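Local coordinates for ribosomal RNA processing protein 6 (Trypanosoma brucei brucei, PDB 4NLC) that probably trims RNA from its 3' end as the exosome-associated 3'-5' exoribonuclease of the RRP6 family, the chain here being its catalytic core, at residues H149-R152 / E153-W157; N168-T172 / S173-Q177. The protein carries 1 engineered substitution. One frame throughout, in Å; residues are numbered along the deposited sequence.

How the interactions relate
Interactions 1 and 2 are two successive strand-to-helix junctions of the 3'-5' exonuclease domain, which has the RNase H-like fold. Strands 145-148 and 169-171 run parallel and adjacent at one side of the mixed sheet, and each leads into a helix at the same end. The centres of the two contacts lie about 11 Å apart. The carboxylate of Asp171 joins them: its OD1 stands 2.8 Å from Gly150 N, and its OD2 stands 2.9 Å from Ala151 N, both probable hydrogen bonds. His149 ND1 lies 2.8 Å from Thr172 OG1. In interaction 1 the Asp154 carboxylate lies close to that of Asp96 on strand 92-100, consistent with the acidic metal-binding cluster of DEDD-family exonucleases.

Interaction 1: residues H149-R152 / E153-W157; sequences HGAR and EDVRW
The first turn of helix 152-162, carrying Asp154, probably one of the acidic DEDD-type active-site residues, is joined to the loop after strand 145-148 through the carbonyl of Ala151. Its O accepts from Val155 N at 2.9 Å, a nearly straight bond with an N-H...O angle of 166°. Val155 CG2 packs against the same oxygen, 3.3 Å from Ala151 O, and its other neighbour is the Ala151 methyl, CB to CG2 4.1 Å. With CG1 anti to the Val155 backbone N (chi1 161°), CG2 is the branch that turns back to Ala151. Water 1 bridges the opening of the helix, donating to Gly150 O at 2.7 Å and accepting from the backbone N of Asp154 at 3.0 Å. One turn on, the Arg156 chain runs past the Arg152 carbonyl, with NE 3.7 Å from Arg152 O. This oxygen lies at the edge of the guanidinium, near its plane, while NH2 makes a salt bridge with Glu263, to which Arg152 NH1 adds only a long, weak ion pair. The shared anion probably offsets the two positive charges, Arg152 NE standing 5.7 Å from Arg156 NH2. A backbone bond and a water thus satisfy the N-H groups of Val155 and Asp154 in the opening turn.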
loop_
_atom_site.group_PDB
_atom_site.type_symbol
_atom_site.label_atom_id
_atom_site.label_comp_id
_atom_site.label_asym_id
_atom_site.label_seq_id
_atom_site.Cartn_x
_atom_site.Cartn_y
_atom_site.Cartn_z
ATOM N N HIS A 149 6.606 3.382 9.995
ATOM C CA HIS A 149 7.420 2.201 10.295
ATOM C C HIS A 149 7.391 1.245 9.083
ATOM O O HIS A 149 6.402 0.558 8.879
ATOM C CB HIS A 149 6.949 1.489 11.574
ATOM C CG HIS A 149 7.932 0.459 12.036
ATOM N ND1 HIS A 149 8.851 0.738 13.021
ATOM C CD2 HIS A 149 8.160 -0.788 11.566
ATOM C CE1 HIS A 149 9.589 -0.351 13.140
ATOM N NE2 HIS A 149 9.212 -1.291 12.283
ATOM N N GLY A 150 8.466 1.225 8.295
ATOM C CA GLY A 150 8.542 0.382 7.110
ATOM C C GLY A 150 7.596 0.910 6.062
ATOM O O GLY A 150 6.538 0.307 5.810
ATOM N N ALA A 151 7.971 2.073 5.490
ATOM C CA ALA A 151 7.161 2.888 4.578
ATOM C C ALA A 151 7.251 2.577 3.068
ATOM O O ALA A 151 6.652 3.314 2.294
ATOM C CB ALA A 151 7.509 4.355 4.805
ATOM N N ARG A 152 7.999 1.550 2.634
ATOM C CA ARG A 152 8.161 1.264 1.184
ATOM C C ARG A 152 6.817 1.242 0.413
ATOM O O ARG A 152 6.662 2.000 -0.546
ATOM C CB ARG A 152 8.978 -0.026 0.957
ATOM C CG ARG A 152 9.266 -0.358 -0.522
ATOM C CD ARG A 152 10.743 -0.246 -0.894
ATOM N NE ARG A 152 11.589 -1.159 -0.120
ATOM C CZ ARG A 152 12.859 -0.924 0.207
ATOM N NH1 ARG A 152 13.453 0.201 -0.173
ATOM N NH2 ARG A 152 13.541 -1.811 0.918
ATOM N N GLU A 153 5.839 0.431 0.867
ATOM C CA GLU A 153 4.512 0.336 0.244
ATOM C C GLU A 153 3.674 1.597 0.466
ATOM O O GLU A 153 3.032 2.085 -0.471
ATOM C CB GLU A 153 3.778 -0.938 0.688
ATOM C CG GLU A 153 4.489 -2.210 0.229
ATOM C CD GLU A 153 3.683 -3.253 -0.527
ATOM O OE1 GLU A 153 3.423 -4.334 0.052
ATOM O OE2 GLU A 153 3.378 -3.024 -1.721
ATOM N N ASP A 154 3.739 2.164 1.688
ATOM C CA ASP A 154 2.996 3.364 2.065
ATOM C C ASP A 154 3.254 4.525 1.145
ATOM O O ASP A 154 2.305 5.191 0.713
ATOM C CB ASP A 154 3.288 3.756 3.518
ATOM C CG ASP A 154 2.691 2.811 4.535
ATOM O OD1 ASP A 154 2.197 1.746 4.135
ATOM O OD2 ASP A 154 2.656 3.171 5.721
ATOM N N VAL A 155 4.535 4.758 0.842
ATOM C CA VAL A 155 5.006 5.844 -0.025
ATOM C C VAL A 155 4.318 5.714 -1.391
ATOM O O VAL A 155 3.865 6.698 -1.956
ATOM C CB VAL A 155 6.580 5.808 -0.126
ATOM C CG1 VAL A 155 7.111 6.579 -1.337
ATOM C CG2 VAL A 155 7.222 6.310 1.166
ATOM N N ARG A 156 4.251 4.492 -1.896
ATOM C CA ARG A 156 3.651 4.160 -3.185
ATOM C C ARG A 156 2.123 4.327 -3.136
ATOM O O ARG A 156 1.542 4.960 -4.000
ATOM C CB ARG A 156 4.069 2.727 -3.585
ATOM C CG ARG A 156 5.480 2.698 -4.161
ATOM C CD ARG A 156 6.024 1.278 -4.257
ATOM N NE ARG A 156 7.480 1.267 -4.094
ATOM C CZ ARG A 156 8.351 1.305 -5.097
ATOM N NH1 ARG A 156 7.926 1.352 -6.355
ATOM N NH2 ARG A 156 9.652 1.287 -4.851
ATOM N N TRP A 157 1.488 3.762 -2.130
ATOM C CA TRP A 157 0.043 3.818 -1.906
ATOM C C TRP A 157 -0.485 5.237 -1.904
ATOM O O TRP A 157 -1.445 5.522 -2.630
ATOM C CB TRP A 157 -0.312 3.105 -0.593
ATOM C CG TRP A 157 -0.032 1.623 -0.612
ATOM C CD1 TRP A 157 0.188 0.840 -1.713
ATOM C CD2 TRP A 157 0.029 0.747 0.524
ATOM N NE1 TRP A 157 0.370 -0.472 -1.332
ATOM C CE2 TRP A 157 0.260 -0.560 0.035
ATOM C CE3 TRP A 157 -0.146 0.929 1.908
ATOM C CZ2 TRP A 157 0.342 -1.679 0.882
ATOM C CZ3 TRP A 157 -0.045 -0.178 2.750
ATOM C CH2 TRP A 157 0.186 -1.465 2.235
HETATM O O HOH W 1 5.104 0.278 3.558
#

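Interaction 2: residues N168-T172 / S173-Q177; sequences NLFDT and SIALQ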
loop_
_atom_site.group_PDB
_atom_site.type_symbol
_atom_site.label_atom_id
_atom_site.label_comp_id
_atom_site.label_asym_id
_atom_site.label_seq_id
_atom_site.Cartn_x
_atom_site.Cartn_y
_atom_site.Cartn_z
ATOM N N ASN A 168 10.222 15.170 4.430
ATOM C CA ASN A 168 10.793 14.838 5.735
ATOM C C ASN A 168 10.129 13.618 6.381
ATOM O O ASN A 168 9.558 13.658 7.481
ATOM C CB ASN A 168 10.886 16.025 6.681
ATOM C CG ASN A 168 12.154 16.797 6.444
ATOM O OD1 ASN A 168 13.187 16.251 6.013
ATOM N ND2 ASN A 168 12.108 18.080 6.698
ATOM N N LEU A 169 10.281 12.510 5.670
ATOM C CA LEU A 169 9.886 11.212 6.121
ATOM C C LEU A 169 10.980 10.715 7.058
ATOM O O LEU A 169 12.173 10.950 6.814
ATOM C CB LEU A 169 9.786 10.235 4.905
ATOM C CG LEU A 169 9.626 8.719 5.221
ATOM C CD1 LEU A 169 8.269 8.422 5.800
ATOM C CD2 LEU A 169 9.849 7.867 3.980
ATOM N N PHE A 170 10.567 10.054 8.142
ATOM C CA PHE A 170 11.482 9.326 9.011
ATOM C C PHE A 170 10.911 7.913 9.131
ATOM O O PHE A 170 9.773 7.741 9.558
ATOM C CB PHE A 170 11.740 9.981 10.377
ATOM C CG PHE A 170 12.856 9.286 11.137
ATOM C CD1 PHE A 170 12.597 8.167 11.925
ATOM C CD2 PHE A 170 14.169 9.749 11.062
ATOM C CE1 PHE A 170 13.624 7.545 12.643
ATOM C CE2 PHE A 170 15.189 9.132 11.789
ATOM C CZ PHE A 170 14.913 8.020 12.557
ATOM N N ASP A 171 11.688 6.917 8.703
ATOM C CA ASP A 171 11.261 5.526 8.728
ATOM C C ASP A 171 11.962 4.800 9.882
ATOM O O ASP A 171 13.179 4.605 9.844
ATOM C CB ASP A 171 11.531 4.862 7.366
ATOM C CG ASP A 171 10.917 3.472 7.194
ATOM O OD1 ASP A 171 10.880 2.701 8.187
ATOM O OD2 ASP A 171 10.564 3.125 6.061
ATOM N N THR A 172 11.187 4.420 10.911
ATOM C CA THR A 172 11.705 3.764 12.116
ATOM C C THR A 172 12.241 2.334 11.837
ATOM O O THR A 172 13.075 1.835 12.600
ATOM C CB THR A 172 10.681 3.802 13.271
ATOM O OG1 THR A 172 9.402 3.425 12.788
ATOM C CG2 THR A 172 10.592 5.162 13.917
ATOM N N SER A 173 11.793 1.701 10.742
ATOM C CA SER A 173 12.288 0.390 10.370
ATOM C C SER A 173 13.714 0.556 9.791
ATOM O O SER A 173 14.595 -0.233 10.125
ATOM C CB SER A 173 11.338 -0.284 9.384
ATOM O OG SER A 173 11.859 -1.533 8.966
ATOM N N ILE A 174 13.954 1.625 9.002
ATOM C CA ILE A 174 15.287 1.927 8.453
ATOM C C ILE A 174 16.248 2.227 9.616
ATOM O O ILE A 174 17.381 1.751 9.586
ATOM C CB ILE A 174 15.269 3.031 7.349
ATOM C CG1 ILE A 174 14.480 2.552 6.091
ATOM C CG2 ILE A 174 16.702 3.474 6.968
ATOM C CD1 ILE A 174 14.356 3.608 4.981
ATOM N N ALA A 175 15.777 2.953 10.663
ATOM C CA ALA A 175 16.572 3.232 11.874
ATOM C C ALA A 175 17.043 1.913 12.511
ATOM O O ALA A 175 18.226 1.742 12.753
ATOM C CB ALA A 175 15.741 4.025 12.879
ATOM N N LEU A 176 16.121 0.956 12.705
ATOM C CA LEU A 176 16.437 -0.353 13.312
ATOM C C LEU A 176 17.418 -1.173 12.452
ATOM O O LEU A 176 18.386 -1.704 12.998
ATOM C CB LEU A 176 15.148 -1.112 13.664
ATOM C CG LEU A 176 14.415 -0.613 14.942
ATOM C CD1 LEU A 176 12.979 -1.112 15.013
ATOM C CD2 LEU A 176 15.124 -1.068 16.216
ATOM N N GLN A 177 17.238 -1.183 11.098
ATOM C CA GLN A 177 18.162 -1.860 10.174
ATOM C C GLN A 177 19.591 -1.274 10.319
ATOM O O GLN A 177 20.570 -2.027 10.379
ATOM C CB GLN A 177 17.693 -1.664 8.720
ATOM C CG GLN A 177 16.486 -2.499 8.320
ATOM C CD GLN A 177 16.116 -2.195 6.888
ATOM O OE1 GLN A 177 15.431 -1.218 6.595
ATOM N NE2 GLN A 177 16.662 -2.951 5.957
#
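Asp171 OD1 is gripped by two amides of the helix that follows it, Ser173 N at 2.9 Å and, more weakly, Ile174 N at 3.4 Å, and by Gly150 N from the neighbouring loop. This is an N-cap: Asp171 ends strand 169-171, the outermost strand on its side of the RNase H-like sheet, and its carboxylate caps helix 172-178. CG lies anti to the backbone N (chi1 -170°), which swings the carboxylate forward over the helix start. Ser173 N meets OD1 nearly along its C-O axis, though the bond is bent at hydrogen (138°). The other oxygen, OD2, accepts from Ala151 N. Such a buried carboxylate, held by several N-H donors, would probably stay ionised, and its charge would suit the positive end of the helix dipole. The Ile174 side chain crosses that of Asp171 at about a right angle, its CG1 3.8 Å from Asp171 CG. Main-chain bonds continue the turn, Ala175 N to Asp171 O and Leu176 N to Thr172 O, both at 3.2 Å. Leu176 CG also rests 3.6 Å from Thr172 O. On the strand, Phe170 packs edge-to-face with Phe254 and Tyr230, while the far end of its ring reaches the helix, CZ lying 4.1 Å from Ala175 CB.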